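Local coordinates for inactive poly [ADP-ribose] polymerase RCD1 (Arabidopsis thaliana, PDB 5NGO), which is a catalytically inactive member of the poly(ADP-ribose) polymerase family in Arabidopsis, targeted by a downy mildew effector that suppresses plant immunity, at residues E40-L45 against A76-G81; N61-W66 against K161-W166; R90-I93 against I98-T101. All blocks are in the same frame, centred on the assembly; numbering follows the deposited sequence.

Contact 1 (E40-L45 against A76-G81); sequences EARLAL and AVMMQG
R42 and M78 mark the closest backbone approach between helix 37-57 and the short, weakly bonded helix 77-80, with the CA atoms 7.3 Å apart. The contact is carried almost entirely by the long side chain of R42. Its first torsion places CG anti to the backbone N (chi1 -175°), and the chain reaches across before bending at chi3. This bend brings the guanidinium alongside the backbone of 76-81. R42 NE donates to M78 O at 2.8 Å, with an N-H...O angle of 148°. The donor lies in the carbonyl plane, on a lone pair, although the oxygen is tilted from the guanidinium plane. M79 O is a more distant neighbour at the guanidinium edge, 4.0 Å from R42 NH2. Over one face lies G81 CA, near the rim. G81 has positive phi and is the first residue to leave the helix.

The apolar part of R42 also takes part. R42 CD lies 4.1 Å from M78 SD, and the two side chains cross obliquely. M78 is buried and also packs on I38 and A39 of helix 37-57. Both R42 and M78 touch F175 of strand 174-182, so this residue packs against both sides of the contact. The charged end of R42 thus binds a main-chain oxygen while its CD lies against a buried methionine, so one side chain makes both the polar and the apolar link between the helices.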
# COMPACT_ATOMS: atom_id res chain seq x y z
N GLU A 40 8.96 -11.73 -9.37
CA GLU A 40 8.64 -13.13 -9.02
C GLU A 40 9.35 -13.59 -7.74
O GLU A 40 8.70 -14.19 -6.88
CB GLU A 40 8.94 -14.08 -10.17
CG GLU A 40 7.97 -13.88 -11.33
CD GLU A 40 8.36 -14.59 -12.62
OE1 GLU A 40 9.33 -15.39 -12.63
OE2 GLU A 40 7.64 -14.34 -13.62
N ALA A 41 10.64 -13.29 -7.63
CA ALA A 41 11.39 -13.64 -6.42
C ALA A 41 10.85 -12.89 -5.20
O ALA A 41 10.75 -13.47 -4.11
CB ALA A 41 12.88 -13.39 -6.60
N ARG A 42 10.49 -11.63 -5.40
CA ARG A 42 9.89 -10.82 -4.33
C ARG A 42 8.50 -11.30 -3.92
O ARG A 42 8.14 -11.20 -2.76
CB ARG A 42 9.86 -9.34 -4.73
CG ARG A 42 9.37 -8.43 -3.61
CD ARG A 42 9.81 -7.00 -3.78
NE ARG A 42 11.25 -6.82 -3.55
CZ ARG A 42 11.86 -6.80 -2.36
NH1 ARG A 42 11.17 -6.95 -1.23
NH2 ARG A 42 13.18 -6.64 -2.32
N LEU A 43 7.73 -11.83 -4.86
CA LEU A 43 6.43 -12.42 -4.57
C LEU A 43 6.59 -13.71 -3.80
O LEU A 43 5.83 -13.96 -2.85
CB LEU A 43 5.63 -12.70 -5.85
CG LEU A 43 4.24 -13.30 -5.67
CD1 LEU A 43 3.38 -12.45 -4.72
CD2 LEU A 43 3.56 -13.46 -7.04
N ALA A 44 7.56 -14.54 -4.19
CA ALA A 44 7.87 -15.75 -3.44
C ALA A 44 8.26 -15.44 -1.99
O ALA A 44 7.82 -16.14 -1.08
CB ALA A 44 8.95 -16.55 -4.15
N LEU A 45 9.06 -14.40 -1.79
CA LEU A 45 9.44 -13.96 -0.43
C LEU A 45 8.21 -13.56 0.39
O LEU A 45 8.03 -14.03 1.50
CB LEU A 45 10.42 -12.78 -0.50
CG LEU A 45 11.09 -12.29 0.78
CD1 LEU A 45 12.43 -11.65 0.42
CD2 LEU A 45 10.28 -11.31 1.59
N ALA A 76 13.06 1.65 -9.30
CA ALA A 76 13.79 1.13 -8.15
C ALA A 76 13.01 0.08 -7.33
O ALA A 76 13.60 -0.89 -6.85
CB ALA A 76 14.22 2.27 -7.24
N VAL A 77 11.68 0.23 -7.22
CA VAL A 77 10.91 -0.43 -6.14
C VAL A 77 11.06 -1.93 -5.93
O VAL A 77 11.05 -2.33 -4.84
CB VAL A 77 9.41 -0.06 -6.24
CG1 VAL A 77 8.68 -0.94 -7.25
CG2 VAL A 77 8.74 -0.13 -4.87
N MET A 78 11.27 -2.71 -6.99
CA MET A 78 11.37 -4.17 -6.88
C MET A 78 12.70 -4.68 -6.36
O MET A 78 12.72 -5.57 -5.53
CB MET A 78 11.02 -4.85 -8.21
CG MET A 78 9.50 -4.75 -8.52
SD MET A 78 8.61 -6.03 -7.54
CE MET A 78 7.20 -5.11 -6.94
N MET A 79 13.81 -4.15 -6.86
CA MET A 79 15.14 -4.71 -6.56
C MET A 79 15.68 -4.28 -5.18
O MET A 79 16.19 -5.12 -4.44
CB MET A 79 16.13 -4.31 -7.66
CG MET A 79 17.41 -5.15 -7.68
SD MET A 79 18.19 -5.28 -9.29
CE MET A 79 18.03 -3.63 -10.00
N GLN A 80 15.56 -3.00 -4.85
CA GLN A 80 16.12 -2.45 -3.62
C GLN A 80 15.11 -2.31 -2.46
O GLN A 80 15.50 -2.00 -1.35
CB GLN A 80 16.81 -1.12 -3.91
CG GLN A 80 17.89 -1.21 -4.98
CD GLN A 80 17.91 0.01 -5.86
OE1 GLN A 80 18.04 -0.08 -7.08
NE2 GLN A 80 17.82 1.18 -5.24
N GLY A 81 13.84 -2.56 -2.73
CA GLY A 81 12.77 -2.48 -1.73
C GLY A 81 11.96 -1.18 -1.64
O GLY A 81 12.05 -0.30 -2.51

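Contact 2 (N61-W66 against K161-W166); sequences NVRYAW and KNYIVW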
# COMPACT_ATOMS: atom_id res chain seq x y z
N ASN A 61 -4.20 -12.49 7.12
CA ASN A 61 -5.01 -11.29 6.96
C ASN A 61 -4.35 -10.39 5.92
O ASN A 61 -3.90 -9.27 6.22
CB ASN A 61 -5.24 -10.59 8.31
CG ASN A 61 -6.18 -9.39 8.20
OD1 ASN A 61 -6.98 -9.29 7.27
ND2 ASN A 61 -6.06 -8.45 9.13
N VAL A 62 -4.28 -10.93 4.71
CA VAL A 62 -3.73 -10.24 3.56
C VAL A 62 -4.81 -9.31 3.00
O VAL A 62 -5.92 -9.74 2.74
CB VAL A 62 -3.25 -11.22 2.48
CG1 VAL A 62 -2.73 -10.46 1.26
CG2 VAL A 62 -2.12 -12.12 3.05
N ARG A 63 -4.46 -8.05 2.80
CA ARG A 63 -5.37 -7.04 2.25
C ARG A 63 -4.74 -6.30 1.10
O ARG A 63 -3.53 -6.23 0.98
CB ARG A 63 -5.76 -6.05 3.34
CG ARG A 63 -6.91 -6.54 4.19
CD ARG A 63 -6.80 -6.08 5.62
NE ARG A 63 -7.75 -6.83 6.46
CZ ARG A 63 -8.86 -6.34 7.01
NH1 ARG A 63 -9.21 -5.04 6.86
NH2 ARG A 63 -9.60 -7.14 7.77
N TYR A 64 -5.58 -5.77 0.23
CA TYR A 64 -5.11 -4.86 -0.80
C TYR A 64 -5.10 -3.46 -0.22
O TYR A 64 -5.96 -3.13 0.60
CB TYR A 64 -5.95 -4.95 -2.06
CG TYR A 64 -5.60 -6.13 -2.93
CD1 TYR A 64 -4.40 -6.18 -3.64
CD2 TYR A 64 -6.45 -7.25 -3.01
CE1 TYR A 64 -4.08 -7.22 -4.47
CE2 TYR A 64 -6.13 -8.33 -3.80
CZ TYR A 64 -4.92 -8.32 -4.51
OH TYR A 64 -4.67 -9.36 -5.36
N ALA A 65 -4.11 -2.67 -0.59
CA ALA A 65 -4.02 -1.28 -0.13
C ALA A 65 -3.28 -0.44 -1.16
O ALA A 65 -2.50 -0.97 -1.95
CB ALA A 65 -3.30 -1.24 1.21
N TRP A 66 -3.54 0.86 -1.16
CA TRP A 66 -3.01 1.77 -2.15
C TRP A 66 -1.83 2.54 -1.56
O TRP A 66 -1.90 3.04 -0.42
CB TRP A 66 -4.05 2.78 -2.61
CG TRP A 66 -5.25 2.17 -3.24
CD1 TRP A 66 -6.45 1.95 -2.66
CD2 TRP A 66 -5.36 1.71 -4.58
NE1 TRP A 66 -7.31 1.36 -3.54
CE2 TRP A 66 -6.66 1.20 -4.74
CE3 TRP A 66 -4.49 1.68 -5.67
CZ2 TRP A 66 -7.12 0.67 -5.94
CZ3 TRP A 66 -4.92 1.14 -6.85
CH2 TRP A 66 -6.24 0.65 -6.99
N LYS A 161 -9.40 3.13 6.97
CA LYS A 161 -8.97 4.10 5.97
C LYS A 161 -7.46 4.11 5.75
O LYS A 161 -7.03 4.32 4.62
CB LYS A 161 -9.45 5.50 6.35
CG LYS A 161 -10.93 5.70 6.12
CD LYS A 161 -11.27 7.18 5.89
CE LYS A 161 -12.76 7.43 5.86
NZ LYS A 161 -13.43 7.20 7.17
N ASN A 162 -6.67 3.87 6.80
CA ASN A 162 -5.22 3.94 6.73
C ASN A 162 -4.62 2.72 7.41
O ASN A 162 -5.03 2.36 8.51
CB ASN A 162 -4.69 5.20 7.41
CG ASN A 162 -5.26 6.46 6.81
OD1 ASN A 162 -4.62 7.11 5.98
ND2 ASN A 162 -6.49 6.82 7.22
N TYR A 163 -3.62 2.13 6.75
CA TYR A 163 -2.78 1.12 7.36
C TYR A 163 -1.39 1.69 7.56
O TYR A 163 -0.94 2.50 6.74
CB TYR A 163 -2.67 -0.09 6.46
CG TYR A 163 -3.97 -0.76 6.08
CD1 TYR A 163 -4.84 -1.24 7.04
CD2 TYR A 163 -4.30 -0.95 4.74
CE1 TYR A 163 -6.06 -1.81 6.68
CE2 TYR A 163 -5.47 -1.56 4.37
CZ TYR A 163 -6.35 -2.01 5.35
OH TYR A 163 -7.50 -2.65 4.97
N ILE A 164 -0.75 1.31 8.66
CA ILE A 164 0.64 1.67 8.93
C ILE A 164 1.38 0.35 8.99
O ILE A 164 1.05 -0.50 9.82
CB ILE A 164 0.81 2.38 10.28
CG1 ILE A 164 -0.07 3.63 10.38
CG2 ILE A 164 2.27 2.76 10.51
CD1 ILE A 164 0.41 4.80 9.57
N VAL A 165 2.35 0.16 8.10
CA VAL A 165 3.25 -0.98 8.16
C VAL A 165 4.56 -0.47 8.74
O VAL A 165 5.16 0.48 8.20
CB VAL A 165 3.46 -1.61 6.77
CG1 VAL A 165 4.53 -2.67 6.81
CG2 VAL A 165 2.15 -2.17 6.26
N TRP A 166 5.01 -1.10 9.83
CA TRP A 166 6.23 -0.63 10.54
C TRP A 166 7.48 -0.86 9.69
O TRP A 166 7.50 -1.77 8.86
CB TRP A 166 6.40 -1.32 11.90
CG TRP A 166 5.15 -1.26 12.71
CD1 TRP A 166 4.34 -2.31 13.08
CD2 TRP A 166 4.52 -0.07 13.20
NE1 TRP A 166 3.27 -1.84 13.79
CE2 TRP A 166 3.35 -0.47 13.87
CE3 TRP A 166 4.84 1.29 13.14
CZ2 TRP A 166 2.50 0.44 14.50
CZ3 TRP A 166 4.00 2.20 13.75
CH2 TRP A 166 2.84 1.77 14.43
O HOH W 1 -7.97 -2.93 2.32
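R63 and A65 of strand 62-68 meet Y163 of strand 162-165 within the ADP-ribosyltransferase fold. The two strands are not direct neighbours. Strand 98-102 lies between them in the sheet, and their short segments run at 98° to each other. The Y163 side chain spans the distance between them. CG lies beside the backbone N and anti to the carbonyl carbon (chi1 -58°), which directs the ring at strand 62-66. A65 CB meets the ring edge in its plane, 3.7 Å from Y163 CD2.

The hydroxyl end reaches R63. The R63 chain bends at chi2 and crosses Y163 at about a right angle. The guanidinium and ring planes are nearly perpendicular, 89° apart. R63 CD lies 3.6 Å from Y163 OH, and R63 NH1 gives the same oxygen a straight but weak, long hydrogen bond. The guanidinium is held more firmly by N61, in the loop just before its strand. R63 NE donates to N61 OD1 at 2.7 Å, close to the guanidinium plane. N61 ND2 in turn bonds to G131 O, which helps fix the amide. A water in the plane of the Y163 ring joins the strands again: it donates to Y64 O at 2.7 Å and is hydrogen-bonded to Y163 OH at 2.7 Å.

Contact 3 (R90-I93 against I98-T101); sequences RKSI and IHLT
R90 and I98 are the closest backbone pair, with CA atoms 6.2 Å apart, and the two segments separate beyond them. R90 makes its backbone hydrogen bond with G97, just ahead of 98-101. The imidazole of H99 reaches into the widening gap; H99 points toward 90-93 and meets it in two ways.

R90 covers one ring face. Its CG sits between the backbone N and the carbonyl carbon (chi1 75°). From there CG makes a CH-pi contact, 3.4 Å from the centroid of the H99 ring and offset toward the rim. The chain then bends at chi3 and runs on past the ring. R90 NE lies 3.5 Å from H99 CD2, and the guanidinium is tilted only 22° from the imidazole plane. The guanidinium also makes a cation-pi contact with Y112.

The sequence GIHLT resembles the strand of active poly(ADP-ribose) polymerases that carries the tyrosine of their H-Y-E triad. H99 therefore probably takes that position in this inactive relative.

S92 meets the ring at its edge. S92 OG lies in the imidazole plane and shares a hydrogen bond of 2.7 Å with H99 NE2. The same hydroxyl oxygen is hydrogen-bonded to Y94 N.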
# COMPACT_ATOMS: atom_id res chain seq x y z
N ARG A 90 6.90 7.76 5.94
CA ARG A 90 6.32 9.02 6.37
C ARG A 90 6.07 9.06 7.88
O ARG A 90 5.79 8.06 8.52
CB ARG A 90 5.06 9.45 5.56
CG ARG A 90 3.76 8.75 5.81
CD ARG A 90 2.71 9.36 4.87
NE ARG A 90 1.47 9.79 5.56
CZ ARG A 90 0.34 10.16 4.96
NH1 ARG A 90 0.22 10.18 3.63
NH2 ARG A 90 -0.71 10.51 5.71
N LYS A 91 6.12 10.27 8.42
CA LYS A 91 5.72 10.55 9.79
C LYS A 91 4.30 11.13 9.78
O LYS A 91 4.08 12.17 9.19
CB LYS A 91 6.69 11.56 10.40
CG LYS A 91 6.47 11.84 11.88
CD LYS A 91 7.70 12.48 12.53
CE LYS A 91 7.37 13.08 13.89
NZ LYS A 91 6.73 14.42 13.75
N SER A 92 3.35 10.47 10.44
CA SER A 92 1.96 10.99 10.57
C SER A 92 1.60 11.16 12.05
O SER A 92 2.47 11.10 12.92
CB SER A 92 0.94 10.06 9.89
OG SER A 92 0.56 8.97 10.72
N ILE A 93 0.31 11.34 12.32
CA ILE A 93 -0.21 11.38 13.69
C ILE A 93 -0.21 9.99 14.32
O ILE A 93 -0.16 9.88 15.53
CB ILE A 93 -1.65 11.97 13.74
CG1 ILE A 93 -2.61 11.32 12.73
CG2 ILE A 93 -1.63 13.49 13.53
CD1 ILE A 93 -4.05 11.33 13.21
N ILE A 98 5.40 2.83 6.71
CA ILE A 98 4.80 3.08 5.39
C ILE A 98 3.30 3.22 5.61
O ILE A 98 2.68 2.37 6.23
CB ILE A 98 5.15 1.98 4.35
CG1 ILE A 98 6.64 2.00 3.99
CG2 ILE A 98 4.35 2.11 3.04
CD1 ILE A 98 7.52 1.42 5.06
N HIS A 99 2.73 4.33 5.11
CA HIS A 99 1.30 4.61 5.22
C HIS A 99 0.62 4.22 3.91
O HIS A 99 1.02 4.69 2.82
CB HIS A 99 1.07 6.10 5.48
CG HIS A 99 1.49 6.53 6.85
ND1 HIS A 99 2.74 6.26 7.37
CD2 HIS A 99 0.84 7.24 7.80
CE1 HIS A 99 2.84 6.77 8.58
NE2 HIS A 99 1.69 7.36 8.87
N LEU A 100 -0.38 3.34 4.00
CA LEU A 100 -1.15 2.94 2.84
C LEU A 100 -2.62 3.20 3.10
O LEU A 100 -3.06 3.23 4.24
CB LEU A 100 -0.96 1.46 2.52
CG LEU A 100 0.45 0.99 2.25
CD1 LEU A 100 1.04 0.37 3.53
CD2 LEU A 100 0.49 0.00 1.11
N THR A 101 -3.35 3.36 2.00
CA THR A 101 -4.76 3.64 2.06
C THR A 101 -5.53 2.35 1.80
O THR A 101 -5.13 1.51 0.99
CB THR A 101 -5.12 4.70 1.02
OG1 THR A 101 -4.46 5.94 1.31
CG2 THR A 101 -6.62 4.87 0.93

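How the contacts relate
Contacts 2 and 3 share the central sheet. Strand 98-102 of contact 3 lies between the two strands of contact 2, and contacts 2 and 3 touch through probable backbone hydrogen bonds, W66 N to T101 O at 2.7 Å and Y163 N to L100 O at 2.8 Å. The centre of contact 2 lies about 6 Å from the centre of the chain, that of contact 3 about 10 Å and that of contact 1 about 14 Å. All three are partly buried. Contact 1 joins helices and has an exposed residue, M79, among those that touch; contacts 2 and 3 have none. Each contact uses an arginine differently: to bond a backbone carbonyl, to reach a tyrosine hydroxyl, or to cover a histidine ring.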